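PDB 6IXO: myosin-2 from Saccharomyces cerevisiae, which carries organelles and other cargo along actin cables as a class V myosin heavy chain, gripping cargo receptors through the globular tail domain described here. Local coordinates for residues K172-A177 against N235-I240; T207-I212 against T265-W270; A228-L233 against H274-G279; N243-K248 against Q284-T289; Q317-I322 against R340-I345. All coordinates share one frame; numbering follows the deposited sequence. Where two conformers were deposited one is given.

Contact 1: residues K172-A177 against N235-I240; sequences KKAINA and NYVDAI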
# COMPACT_ATOMS: atom_id res chain seq x y z
N LYS A 172 5.84 -0.51 14.46
CA LYS A 172 6.63 -1.49 15.19
C LYS A 172 8.15 -1.31 14.97
O LYS A 172 8.95 -1.51 15.88
CB LYS A 172 6.20 -2.91 14.74
CG LYS A 172 6.88 -4.05 15.55
CD LYS A 172 6.50 -5.45 14.99
CE LYS A 172 6.98 -6.53 15.97
NZ LYS A 172 7.10 -7.88 15.37
N LYS A 173 8.55 -0.99 13.75
CA LYS A 173 9.97 -1.02 13.39
C LYS A 173 10.63 0.35 13.25
O LYS A 173 11.81 0.49 13.59
CB LYS A 173 10.17 -1.79 12.10
CG LYS A 173 9.57 -3.18 12.20
CD LYS A 173 9.78 -4.04 11.00
CE LYS A 173 9.18 -5.43 11.27
NZ LYS A 173 9.53 -6.35 10.17
N ALA A 174 9.89 1.33 12.74
CA ALA A 174 10.49 2.58 12.28
C ALA A 174 10.90 3.44 13.44
O ALA A 174 11.90 4.18 13.41
CB ALA A 174 9.50 3.33 11.38
N ILE A 175 10.12 3.36 14.51
CA ILE A 175 10.48 4.18 15.65
C ILE A 175 11.83 3.78 16.22
O ILE A 175 12.70 4.62 16.49
CB ILE A 175 9.36 4.09 16.75
CG1 ILE A 175 8.14 4.89 16.28
CG2 ILE A 175 9.89 4.62 18.07
CD1 ILE A 175 6.89 4.72 17.20
N ASN A 176 12.03 2.49 16.40
CA ASN A 176 13.32 2.06 16.92
C ASN A 176 14.44 2.35 15.88
O ASN A 176 15.51 2.82 16.22
CB ASN A 176 13.31 0.58 17.28
CG ASN A 176 14.55 0.17 18.09
OD1 ASN A 176 15.48 -0.45 17.57
ND2 ASN A 176 14.57 0.56 19.35
N ALA A 177 14.15 2.04 14.62
CA ALA A 177 15.17 2.20 13.57
C ALA A 177 15.59 3.66 13.38
O ALA A 177 16.78 3.97 13.28
CB ALA A 177 14.63 1.63 12.26
N ASN A 235 5.12 9.76 4.99
CA ASN A 235 4.47 10.76 5.85
C ASN A 235 4.18 10.22 7.24
O ASN A 235 4.32 10.94 8.26
CB ASN A 235 3.15 11.25 5.25
CG ASN A 235 3.38 12.26 4.15
OD1 ASN A 235 4.24 13.11 4.28
ND2 ASN A 235 2.58 12.19 3.07
N TYR A 236 3.76 8.96 7.26
CA TYR A 236 3.45 8.25 8.49
C TYR A 236 4.71 8.10 9.36
O TYR A 236 4.70 8.41 10.54
CB TYR A 236 2.88 6.86 8.20
CG TYR A 236 2.29 6.20 9.44
CD1 TYR A 236 1.06 6.60 9.95
CD2 TYR A 236 2.95 5.14 10.06
CE1 TYR A 236 0.49 5.98 11.10
CE2 TYR A 236 2.38 4.46 11.19
CZ TYR A 236 1.18 4.92 11.71
OH TYR A 236 0.63 4.27 12.78
N VAL A 237 5.78 7.59 8.77
CA VAL A 237 7.06 7.48 9.49
C VAL A 237 7.48 8.84 10.06
O VAL A 237 7.90 8.97 11.21
CB VAL A 237 8.14 6.93 8.55
CG1 VAL A 237 9.54 7.15 9.11
CG2 VAL A 237 7.87 5.43 8.25
N ASP A 238 7.37 9.87 9.24
CA ASP A 238 7.72 11.22 9.66
C ASP A 238 6.94 11.61 10.92
O ASP A 238 7.52 12.09 11.89
CB ASP A 238 7.42 12.18 8.50
CG ASP A 238 8.07 13.57 8.67
OD1 ASP A 238 9.27 13.65 8.96
OD2 ASP A 238 7.36 14.57 8.52
N ALA A 239 5.62 11.42 10.90
CA ALA A 239 4.75 11.88 12.01
C ALA A 239 5.09 11.12 13.27
O ALA A 239 5.36 11.73 14.33
CB ALA A 239 3.19 11.67 11.64
N ILE A 240 5.10 9.78 13.18
CA ILE A 240 5.19 8.99 14.42
C ILE A 240 6.61 9.11 15.00
O ILE A 240 6.77 9.12 16.22
CB ILE A 240 4.84 7.48 14.22
CG1 ILE A 240 5.86 6.80 13.31
CG2 ILE A 240 3.37 7.31 13.73
CD1 ILE A 240 5.61 5.25 13.20
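A174 and V237 meet through single methyl groups: CB of A174 lies 4.1 Å from CG2 of V237, an ordinary van der Waals separation. I240, a turn beyond V237, makes the other touch: its CD1 stands 4.0 Å from CG1 of I175. The two isoleucine side chains run across one another at about a right angle, so the end methyl of I240 abuts the middle of the I175 branch instead of lying along it. I240 can reach that far because its CG1 sits between the backbone N and the carbonyl carbon (chi1 65°), and chi2 of 174° then extends CD1 toward the partner helix. The backbones are nearest where alanine is placed, with CA of A174 and CA of V237 6.6 Å apart; the small side chain is consistent with so close an approach. This is helix-to-helix packing in the all-helical globular tail of a class V myosin, between the long helix 134-180 and helix 223-247, and the 160 Å² buried between the segments is wholly apolar in its touching atoms. The other branch of I240 is also used: CG2 lies 3.8 Å above one face of the Y236 ring, offset toward its rim, within the same helix. Farther out, Y236 OH makes a weak hydrogen bond to Q171 of the long helix, while V237 packs on L170. I205 of helix 202-218 covers A174 from a third helix, and P372 of a loop touches both Y236 and I240.

Contact 2: residues T207-I212 against T265-W270; sequences TFFNSI and TRLEEW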
# COMPACT_ATOMS: atom_id res chain seq x y z
N THR A 207 14.87 -2.44 3.77
CA THR A 207 14.42 -3.74 3.26
C THR A 207 12.92 -3.72 3.01
O THR A 207 12.41 -4.19 1.99
CB THR A 207 14.77 -4.87 4.24
OG1 THR A 207 16.18 -5.05 4.23
CG2 THR A 207 14.09 -6.18 3.84
N PHE A 208 12.20 -3.13 3.96
CA PHE A 208 10.75 -3.04 3.90
C PHE A 208 10.26 -2.22 2.71
O PHE A 208 9.38 -2.66 1.95
CB PHE A 208 10.25 -2.45 5.24
CG PHE A 208 8.76 -2.11 5.29
CD1 PHE A 208 7.87 -2.97 5.91
CD2 PHE A 208 8.28 -0.91 4.77
CE1 PHE A 208 6.49 -2.63 6.01
CE2 PHE A 208 6.94 -0.57 4.87
CZ PHE A 208 6.03 -1.43 5.49
N PHE A 209 10.79 -1.02 2.55
CA PHE A 209 10.43 -0.22 1.38
C PHE A 209 10.95 -0.84 0.06
O PHE A 209 10.24 -0.82 -0.97
CB PHE A 209 10.96 1.22 1.52
CG PHE A 209 10.12 2.06 2.40
CD1 PHE A 209 8.96 2.65 1.91
CD2 PHE A 209 10.47 2.26 3.74
CE1 PHE A 209 8.14 3.42 2.74
CE2 PHE A 209 9.66 3.03 4.58
CZ PHE A 209 8.49 3.62 4.08
N ASN A 210 12.15 -1.42 0.07
CA ASN A 210 12.58 -2.14 -1.14
C ASN A 210 11.62 -3.25 -1.57
O ASN A 210 11.42 -3.52 -2.77
CB ASN A 210 13.93 -2.78 -0.93
CG ASN A 210 15.02 -1.93 -1.45
OD1 ASN A 210 14.90 -1.40 -2.56
ND2 ASN A 210 16.08 -1.78 -0.68
N SER A 211 11.06 -3.92 -0.58
CA SER A 211 10.15 -5.03 -0.84
C SER A 211 8.88 -4.49 -1.49
O SER A 211 8.35 -5.08 -2.44
CB SER A 211 9.86 -5.78 0.46
OG SER A 211 8.98 -6.87 0.23
N ILE A 212 8.39 -3.35 -1.00
CA ILE A 212 7.25 -2.73 -1.66
C ILE A 212 7.60 -2.39 -3.09
O ILE A 212 6.86 -2.72 -4.03
CB ILE A 212 6.80 -1.48 -0.95
CG1 ILE A 212 6.22 -1.87 0.42
CG2 ILE A 212 5.68 -0.76 -1.72
CD1 ILE A 212 5.91 -0.67 1.29
N THR A 265 18.67 10.50 6.13
CA THR A 265 19.23 10.71 4.80
C THR A 265 19.20 9.39 4.04
O THR A 265 18.96 9.37 2.82
CB THR A 265 20.69 11.24 4.89
OG1 THR A 265 20.65 12.48 5.61
CG2 THR A 265 21.29 11.49 3.50
N ARG A 266 19.46 8.28 4.71
CA ARG A 266 19.48 7.01 3.97
C ARG A 266 18.10 6.73 3.36
O ARG A 266 17.99 6.24 2.25
CB ARG A 266 19.91 5.86 4.87
CG ARG A 266 21.42 5.89 5.24
CD ARG A 266 21.72 4.94 6.41
NE ARG A 266 21.50 3.53 6.08
CZ ARG A 266 21.63 2.54 6.97
NH1 ARG A 266 21.99 2.81 8.22
NH2 ARG A 266 21.41 1.29 6.60
N LEU A 267 17.06 7.07 4.09
CA LEU A 267 15.70 6.82 3.60
C LEU A 267 15.40 7.79 2.47
O LEU A 267 14.85 7.43 1.44
CB LEU A 267 14.68 6.95 4.74
CG LEU A 267 13.25 6.49 4.43
CD1 LEU A 267 13.21 5.04 3.86
CD2 LEU A 267 12.44 6.57 5.72
N GLU A 268 15.81 9.03 2.63
CA GLU A 268 15.66 10.02 1.56
C GLU A 268 16.42 9.65 0.27
O GLU A 268 15.93 9.88 -0.85
CB GLU A 268 16.09 11.40 2.10
CG GLU A 268 15.93 12.57 1.17
CD GLU A 268 16.55 13.85 1.80
OE1 GLU A 268 17.49 13.72 2.60
OE2 GLU A 268 16.08 14.98 1.51
N GLU A 269 17.61 9.08 0.42
CA GLU A 269 18.43 8.74 -0.76
C GLU A 269 17.81 7.51 -1.46
O GLU A 269 17.87 7.38 -2.67
CB GLU A 269 19.87 8.47 -0.34
CG GLU A 269 20.61 9.75 0.08
CD GLU A 269 21.03 10.53 -1.14
OE1 GLU A 269 21.22 9.92 -2.23
OE2 GLU A 269 21.20 11.76 -1.01
N TRP A 270 17.22 6.62 -0.68
CA TRP A 270 16.49 5.49 -1.26
C TRP A 270 15.35 6.02 -2.15
O TRP A 270 15.14 5.54 -3.29
CB TRP A 270 15.95 4.56 -0.15
CG TRP A 270 15.12 3.44 -0.73
CD1 TRP A 270 15.56 2.20 -1.13
CD2 TRP A 270 13.73 3.47 -1.01
NE1 TRP A 270 14.52 1.46 -1.63
CE2 TRP A 270 13.38 2.21 -1.56
CE3 TRP A 270 12.73 4.44 -0.83
CZ2 TRP A 270 12.07 1.91 -1.97
CZ3 TRP A 270 11.42 4.12 -1.22
CH2 TRP A 270 11.12 2.88 -1.79
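F209 lays its CB over the six-membered ring of W270, 3.8 Å from the ring centroid and only 16° off the normal, a CH-pi contact on one face of the indole. The two aromatic rings themselves meet obliquely, while CD2 of F209 packs 3.9 Å from CD1 of L267. This is the dense part of the contact, where L233 and L234 of helix 223-247 also touch F209. The helices 202-218 and 254-273 run nearly parallel here, their segment axes 13° apart and 11.3 Å distant, a wide spacing within the all-helical tail domain that the large indole spans: it leaves with CG anti to the W270 backbone N (chi1 176°), which sends it across to helix 202-218. Toward the partly exposed side the contact thins to a single polar link: W270 NE1 donates to OD1 of N210 at 3.0 Å. The N-H points almost straight at the oxygen, which lies in the indole plane; the donor stands well above the carbonyl plane of N210, off its lone pairs, and the amide and indole planes are nearly perpendicular. A bound sulfate lies beside N210 on this side. A leucine in place of W270 would probably leave N210 OD1 without its indole donor and open a gap beneath CB of F209.

Contact 3: residues A228-L233 against H274-G279; sequences AVVTTL and HGLTDG. With SO4 (sulfate ion), chain B.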
# COMPACT_ATOMS: atom_id res chain seq x y z
N ALA A 228 1.56 6.36 -4.34
CA ALA A 228 0.58 6.65 -3.27
C ALA A 228 0.94 5.90 -2.01
O ALA A 228 0.92 6.44 -0.91
CB ALA A 228 -0.89 6.26 -3.76
N VAL A 229 1.24 4.62 -2.17
CA VAL A 229 1.51 3.78 -1.02
C VAL A 229 2.74 4.30 -0.26
O VAL A 229 2.73 4.49 0.95
CB VAL A 229 1.77 2.33 -1.44
CG1 VAL A 229 2.39 1.53 -0.25
CG2 VAL A 229 0.45 1.71 -1.96
N VAL A 230 3.80 4.58 -1.00
CA VAL A 230 5.02 4.96 -0.31
C VAL A 230 4.95 6.37 0.28
O VAL A 230 5.48 6.63 1.39
CB VAL A 230 6.24 4.84 -1.28
CG1 VAL A 230 7.51 5.44 -0.61
CG2 VAL A 230 6.44 3.35 -1.57
N THR A 231 4.31 7.30 -0.42
CA THR A 231 4.12 8.66 0.10
C THR A 231 3.32 8.62 1.41
O THR A 231 3.61 9.33 2.40
CB THR A 231 3.38 9.52 -0.95
OG1 THR A 231 4.28 9.81 -2.03
CG2 THR A 231 2.90 10.83 -0.33
N THR A 232 2.27 7.79 1.41
CA THR A 232 1.46 7.63 2.65
C THR A 232 2.33 7.08 3.78
O THR A 232 2.32 7.58 4.91
CB THR A 232 0.25 6.68 2.42
OG1 THR A 232 -0.61 7.26 1.44
CG2 THR A 232 -0.56 6.47 3.73
N LEU A 233 3.16 6.10 3.46
CA LEU A 233 3.96 5.48 4.52
C LEU A 233 5.10 6.39 5.03
O LEU A 233 5.40 6.40 6.24
CB LEU A 233 4.54 4.15 4.04
CG LEU A 233 3.45 3.08 3.81
CD1 LEU A 233 4.06 1.80 3.25
CD2 LEU A 233 2.59 2.75 5.08
N HIS A 274 14.49 5.41 -6.34
CA HIS A 274 13.36 4.50 -6.52
C HIS A 274 12.12 5.20 -7.00
O HIS A 274 11.01 4.80 -6.68
CB HIS A 274 13.09 3.73 -5.22
CG HIS A 274 14.12 2.70 -4.96
ND1 HIS A 274 15.34 3.00 -4.39
CD2 HIS A 274 14.19 1.40 -5.34
CE1 HIS A 274 16.10 1.92 -4.38
NE2 HIS A 274 15.42 0.93 -4.94
N GLY A 275 12.31 6.26 -7.76
CA GLY A 275 11.20 6.85 -8.49
C GLY A 275 10.46 7.98 -7.81
O GLY A 275 9.58 8.59 -8.40
N LEU A 276 10.81 8.29 -6.57
CA LEU A 276 10.10 9.37 -5.92
C LEU A 276 10.88 10.67 -6.06
O LEU A 276 12.10 10.67 -6.01
CB LEU A 276 9.88 9.06 -4.45
CG LEU A 276 9.15 7.77 -4.07
CD1 LEU A 276 8.81 7.93 -2.64
CD2 LEU A 276 7.89 7.59 -4.89
N THR A 277 10.17 11.77 -6.20
CA THR A 277 10.83 13.07 -6.22
C THR A 277 10.35 13.89 -5.03
O THR A 277 10.85 14.98 -4.77
CB THR A 277 10.57 13.82 -7.53
OG1 THR A 277 9.18 13.69 -7.87
CG2 THR A 277 11.42 13.24 -8.65
N ASP A 278 9.39 13.34 -4.29
CA ASP A 278 8.79 14.05 -3.16
C ASP A 278 9.09 13.41 -1.81
O ASP A 278 8.50 13.77 -0.78
CB ASP A 278 7.28 14.15 -3.37
CG ASP A 278 6.71 12.93 -4.07
OD1 ASP A 278 5.80 13.11 -4.90
OD2 ASP A 278 7.18 11.80 -3.79
N GLY A 279 10.01 12.44 -1.80
CA GLY A 279 10.42 11.81 -0.55
C GLY A 279 10.94 12.83 0.45
O GLY A 279 10.64 12.77 1.64
S SO4 B . 17.63 -1.86 -5.23
O1 SO4 B . 18.30 -0.88 -4.38
O2 SO4 B . 17.57 -3.15 -4.55
O3 SO4 B . 18.37 -1.99 -6.48
O4 SO4 B . 16.28 -1.41 -5.52
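The imidazole of H274, in the loop that follows helix 254-273 and folds back against helix 223-247 in the all-helical DIL region, stacks on the W270 ring and meets Y213 edge-to-face, while a sulfate ion, probably from the crystallisation liquor, sits at its edge near the ring plane. Its NE2 donates to O4 of that sulfate at 2.6 Å with an N-H...O angle of 170°, and ND1 is held by the carbonyl of W270; both ring nitrogens have partners here, which probably holds the ring's rotation in this crystal. A glycine in place of H274 would probably leave the sulfate without this donor and the W270 indole without its stacked neighbour. G275, with phi of 94°, has backbone angles at which a CB would press on the preceding carbonyl oxygen. L276 points toward the helix and packs among F226, H227 and L234. D278, poorly ordered, crosses T231, modelled in two conformers; tentatively, D278 OD1 and T231 OG1 both bond to H227, through its NE2 and carbonyl oxygen. The 121 Å² contact centres on one methyl pair: CG1 of V230, turned opposite the backbone N (chi1 172°), meets CD1 of L276, tighter than usual at 3.5 Å.

Contact 4: residues N243-K248 against Q284-T289; sequences NELIMK and QHLIQT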
# COMPACT_ATOMS: atom_id res chain seq x y z
N ASN A 243 6.97 12.64 16.65
CA ASN A 243 6.24 12.70 17.89
C ASN A 243 7.04 12.04 18.99
O ASN A 243 7.05 12.52 20.11
CB ASN A 243 4.87 12.04 17.76
CG ASN A 243 3.91 12.84 16.85
OD1 ASN A 243 4.17 14.01 16.53
ND2 ASN A 243 2.78 12.23 16.50
N GLU A 244 7.73 10.95 18.69
CA GLU A 244 8.56 10.32 19.73
C GLU A 244 9.72 11.21 20.09
O GLU A 244 10.07 11.38 21.27
CB GLU A 244 9.08 8.95 19.27
CG GLU A 244 7.96 7.87 19.18
CD GLU A 244 7.36 7.55 20.53
OE1 GLU A 244 8.07 7.60 21.57
OE2 GLU A 244 6.14 7.27 20.57
N LEU A 245 10.35 11.78 19.06
CA LEU A 245 11.49 12.63 19.31
C LEU A 245 11.12 13.82 20.17
O LEU A 245 11.84 14.19 21.09
CB LEU A 245 12.08 13.12 17.98
CG LEU A 245 12.94 12.10 17.27
CD1 LEU A 245 13.05 12.49 15.74
CD2 LEU A 245 14.33 12.08 17.90
N ILE A 246 9.98 14.44 19.89
CA ILE A 246 9.73 15.73 20.55
C ILE A 246 9.37 15.56 22.05
O ILE A 246 9.44 16.53 22.84
CB ILE A 246 8.61 16.53 19.82
CG1 ILE A 246 8.73 18.02 20.21
CG2 ILE A 246 7.19 15.89 20.06
CD1 ILE A 246 7.93 18.97 19.40
N MET A 247 8.99 14.34 22.44
CA MET A 247 8.73 14.09 23.89
C MET A 247 9.99 13.82 24.71
O MET A 247 9.94 13.78 25.93
CB MET A 247 7.79 12.89 24.04
CG MET A 247 6.42 13.11 23.42
SD MET A 247 5.23 11.80 23.88
CE MET A 247 5.83 10.46 22.83
N LYS A 248 11.12 13.58 24.06
CA LYS A 248 12.26 13.06 24.81
C LYS A 248 13.02 14.21 25.47
O LYS A 248 13.42 15.16 24.81
CB LYS A 248 13.18 12.24 23.91
CG LYS A 248 12.47 10.91 23.50
CD LYS A 248 13.37 10.03 22.65
CE LYS A 248 12.61 8.76 22.21
NZ LYS A 248 12.43 7.81 23.34
N GLN A 284 10.06 15.91 5.96
CA GLN A 284 10.60 17.21 6.33
C GLN A 284 10.66 17.44 7.84
O GLN A 284 11.52 18.17 8.31
CB GLN A 284 9.78 18.34 5.68
CG GLN A 284 10.31 18.84 4.33
CD GLN A 284 11.84 18.98 4.26
OE1 GLN A 284 12.43 19.90 4.83
NE2 GLN A 284 12.48 18.07 3.54
N HIS A 285 9.76 16.85 8.62
CA HIS A 285 9.84 17.14 10.05
C HIS A 285 11.03 16.49 10.66
O HIS A 285 11.64 17.07 11.56
CB HIS A 285 8.56 16.69 10.78
CG HIS A 285 7.33 17.36 10.27
ND1 HIS A 285 6.48 16.77 9.35
CD2 HIS A 285 6.82 18.59 10.51
CE1 HIS A 285 5.48 17.59 9.07
NE2 HIS A 285 5.66 18.71 9.76
N LEU A 286 11.32 15.27 10.23
CA LEU A 286 12.55 14.58 10.70
C LEU A 286 13.80 15.28 10.17
O LEU A 286 14.80 15.51 10.91
CB LEU A 286 12.56 13.12 10.23
CG LEU A 286 11.49 12.27 10.90
CD1 LEU A 286 11.53 10.88 10.29
CD2 LEU A 286 11.84 12.22 12.43
N ILE A 287 13.78 15.63 8.89
CA ILE A 287 14.98 16.29 8.33
C ILE A 287 15.24 17.62 9.09
O ILE A 287 16.38 17.95 9.50
CB ILE A 287 14.79 16.54 6.81
CG1 ILE A 287 14.83 15.20 6.06
CG2 ILE A 287 15.83 17.61 6.26
CD1 ILE A 287 14.35 15.30 4.56
N GLN A 288 14.19 18.39 9.29
CA GLN A 288 14.38 19.71 9.92
C GLN A 288 14.74 19.55 11.40
O GLN A 288 15.44 20.38 11.96
CB GLN A 288 13.12 20.55 9.74
CG GLN A 288 12.98 21.12 8.31
CD GLN A 288 11.62 21.76 8.06
OE1 GLN A 288 11.01 22.31 8.97
NE2 GLN A 288 11.12 21.66 6.81
N THR A 289 14.24 18.51 12.05
CA THR A 289 14.65 18.26 13.44
C THR A 289 16.14 17.95 13.53
O THR A 289 16.87 18.51 14.40
CB THR A 289 13.83 17.12 14.03
OG1 THR A 289 12.48 17.57 14.10
CG2 THR A 289 14.30 16.74 15.48
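L245 and L286 adopt the same first torsion, CG beside the backbone N and anti to the carbonyl carbon (chi1 -79° and -68°). From there chi2 extends CD1 of L245 to the contact, while L286 presents its other methyl, CD2, the two standing 3.5 Å apart in a close methyl-to-methyl approach, with the side chains crossing at about a right angle. The same CD1 also faces CG2 of T289, more loosely, at 4.4 Å. One leucine methyl thus reaches toward two residues on successive turns of the opposing helix, and the 102 Å² buried between the segments comes from these three buried side chains. The contact joins the C-terminal end of helix 223-247 to the short helix 284-294 in the DIL region of the helical tail domain, where L260 and V264 of helix 254-273 pack on L245 and L286 respectively. T289 can offer its methyl to the leucine because its hydroxyl is turned back on its own helix: OG1 donates to the carbonyl oxygen of H285 at 2.7 Å, which satisfies the buried hydroxyl within one turn. That oxygen also receives the backbone N of T289, and the two donors approach it from opposite faces of its plane. Elsewhere on this helix, NE2 of Q288 donates to OE1 of Q284 at 3.0 Å, nearly straight, in the carbonyl plane and on a lone pair. OE1 of Q288 accepts from the backbone N of S312, which ties this amide to the loop between helix 300-309 and helix 315-323. From a further helix, 134-180, V179 also touches L245.

Contact 5: residues Q317-I322 against R340-I345; sequences QLQKLI and RYVADI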
# COMPACT_ATOMS: atom_id res chain seq x y z
N GLN A 317 6.93 24.00 18.59
CA GLN A 317 7.78 22.83 18.36
C GLN A 317 9.26 23.18 18.46
O GLN A 317 10.03 22.42 19.05
CB GLN A 317 7.51 22.19 16.99
CG GLN A 317 6.10 21.55 16.94
CD GLN A 317 5.65 21.20 15.51
OE1 GLN A 317 6.09 21.82 14.55
NE2 GLN A 317 4.76 20.22 15.39
N LEU A 318 9.66 24.29 17.85
CA LEU A 318 11.03 24.79 18.00
C LEU A 318 11.37 24.92 19.47
O LEU A 318 12.47 24.56 19.92
CB LEU A 318 11.21 26.15 17.32
CG LEU A 318 11.08 26.12 15.80
CD1 LEU A 318 11.26 27.50 15.20
CD2 LEU A 318 12.09 25.15 15.21
N GLN A 319 10.42 25.45 20.25
CA GLN A 319 10.72 25.71 21.65
C GLN A 319 10.93 24.43 22.45
O GLN A 319 11.83 24.36 23.27
CB GLN A 319 9.61 26.54 22.30
CG GLN A 319 9.88 26.82 23.77
CD GLN A 319 8.75 27.60 24.38
OE1 GLN A 319 7.61 27.46 23.97
NE2 GLN A 319 9.06 28.45 25.36
N LYS A 320 10.06 23.42 22.24
CA LYS A 320 10.23 22.13 22.91
C LYS A 320 11.57 21.51 22.59
O LYS A 320 12.24 20.97 23.46
CB LYS A 320 9.13 21.13 22.50
CG LYS A 320 7.76 21.42 23.06
CD LYS A 320 7.71 21.22 24.56
CE LYS A 320 6.35 21.67 25.11
NZ LYS A 320 6.21 21.35 26.54
N LEU A 321 11.92 21.53 21.31
CA LEU A 321 13.14 20.88 20.87
C LEU A 321 14.35 21.61 21.44
O LEU A 321 15.27 20.97 21.96
CB LEU A 321 13.22 20.86 19.36
CG LEU A 321 12.16 19.94 18.72
CD1 LEU A 321 12.14 20.18 17.22
CD2 LEU A 321 12.46 18.48 19.02
N ILE A 322 14.34 22.93 21.32
CA ILE A 322 15.45 23.73 21.85
C ILE A 322 15.53 23.64 23.37
O ILE A 322 16.65 23.54 23.93
CB ILE A 322 15.34 25.22 21.44
CG1 ILE A 322 15.55 25.35 19.94
CG2 ILE A 322 16.40 26.11 22.22
CD1 ILE A 322 15.15 26.67 19.38
N ARG A 340 14.66 32.89 26.03
CA ARG A 340 13.55 33.81 26.22
C ARG A 340 13.13 34.40 24.87
O ARG A 340 11.96 34.70 24.67
CB ARG A 340 13.89 34.92 27.24
CG ARG A 340 14.73 36.09 26.75
CD ARG A 340 14.95 37.11 27.91
NE ARG A 340 15.10 36.42 29.19
CZ ARG A 340 16.25 36.27 29.85
NH1 ARG A 340 17.37 36.81 29.38
NH2 ARG A 340 16.27 35.59 30.99
N TYR A 341 14.07 34.53 23.95
CA TYR A 341 13.73 34.98 22.60
C TYR A 341 12.74 34.01 21.95
O TYR A 341 11.72 34.40 21.38
CB TYR A 341 14.97 35.10 21.74
CG TYR A 341 14.70 35.60 20.34
CD1 TYR A 341 14.06 36.81 20.12
CD2 TYR A 341 15.11 34.87 19.23
CE1 TYR A 341 13.82 37.28 18.84
CE2 TYR A 341 14.88 35.33 17.94
CZ TYR A 341 14.23 36.54 17.75
OH TYR A 341 14.00 37.02 16.48
N VAL A 342 13.07 32.72 22.04
CA VAL A 342 12.21 31.69 21.50
C VAL A 342 10.84 31.68 22.18
O VAL A 342 9.81 31.64 21.51
CB VAL A 342 12.86 30.32 21.63
CG1 VAL A 342 11.84 29.23 21.35
CG2 VAL A 342 14.05 30.22 20.70
N ALA A 343 10.83 31.74 23.52
CA ALA A 343 9.59 31.71 24.29
C ALA A 343 8.71 32.91 23.94
O ALA A 343 7.48 32.81 23.92
CB ALA A 343 9.89 31.69 25.79
N ASP A 344 9.34 34.03 23.65
CA ASP A 344 8.62 35.22 23.23
C ASP A 344 8.07 35.08 21.81
O ASP A 344 7.00 35.61 21.52
CB ASP A 344 9.50 36.46 23.35
CG ASP A 344 9.65 36.92 24.79
OD1 ASP A 344 8.67 36.76 25.56
OD2 ASP A 344 10.73 37.44 25.16
N ILE A 345 8.78 34.36 20.94
CA ILE A 345 8.24 34.14 19.60
C ILE A 345 6.99 33.27 19.70
O ILE A 345 6.01 33.47 18.97
CB ILE A 345 9.26 33.50 18.65
CG1 ILE A 345 10.32 34.53 18.27
CG2 ILE A 345 8.57 32.97 17.38
CD1 ILE A 345 11.42 33.98 17.42
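Q319 lies over V342 with the aliphatic part of its side chain: CB stands 3.6 Å from CG1 of V342, and CG follows at 3.9 Å from the same methyl. Its CG lies opposite the backbone N (chi1 179°) and the chain stays extended beyond, which carries the amide past the valine to A343, where NE2 comes 3.4 Å from CB. The other valine methyl, CG2, meets CD1 of I322 at 3.9 Å, so V342 is held between residues one turn apart, each crossing it obliquely. Helix 315-323 and helix 336-350 run roughly antiparallel, their segment axes at 153° and 9.4 Å apart at closest, with CA of Q319 and CA of V342 nearest at 6.2 Å. This pairing places the later helix against the far part of the helical tail domain, and Y341 continues it by packing on I300 and I303 of helix 300-309, its hydroxyl bonded to D304. I334 in the connecting loop covers I322. Across these two segments the contact relies on shape: methyl and methylene groups do the touching, and the Q319 amide meets A343 through a methyl group, an apolar surface that offers its NE2 no acceptor.

Overall arrangement
Four of the contacts follow helix 223-247: contact 3 near its beginning, contact 1 in its middle and contact 4 at its C-terminal end all use it directly, and contact 2 packs F209 on its L233. Contacts 1, 2 and 3 alternate along the sequence, whereas contact 5 opens only after contact 4 has closed. Centres of contacts 1 and 4 are 10 Å apart, linked by D238, whose carboxylate bonds to H285 and to the backbone N of L286. Contacts 2 and 5 are the most distant, about 33 Å between centres; I246 bridges contacts 4 and 5. Contacts 1, 2 and 4 join helices not adjacent in sequence, contact 5 two that are, within one elongated, helical cargo-binding tail.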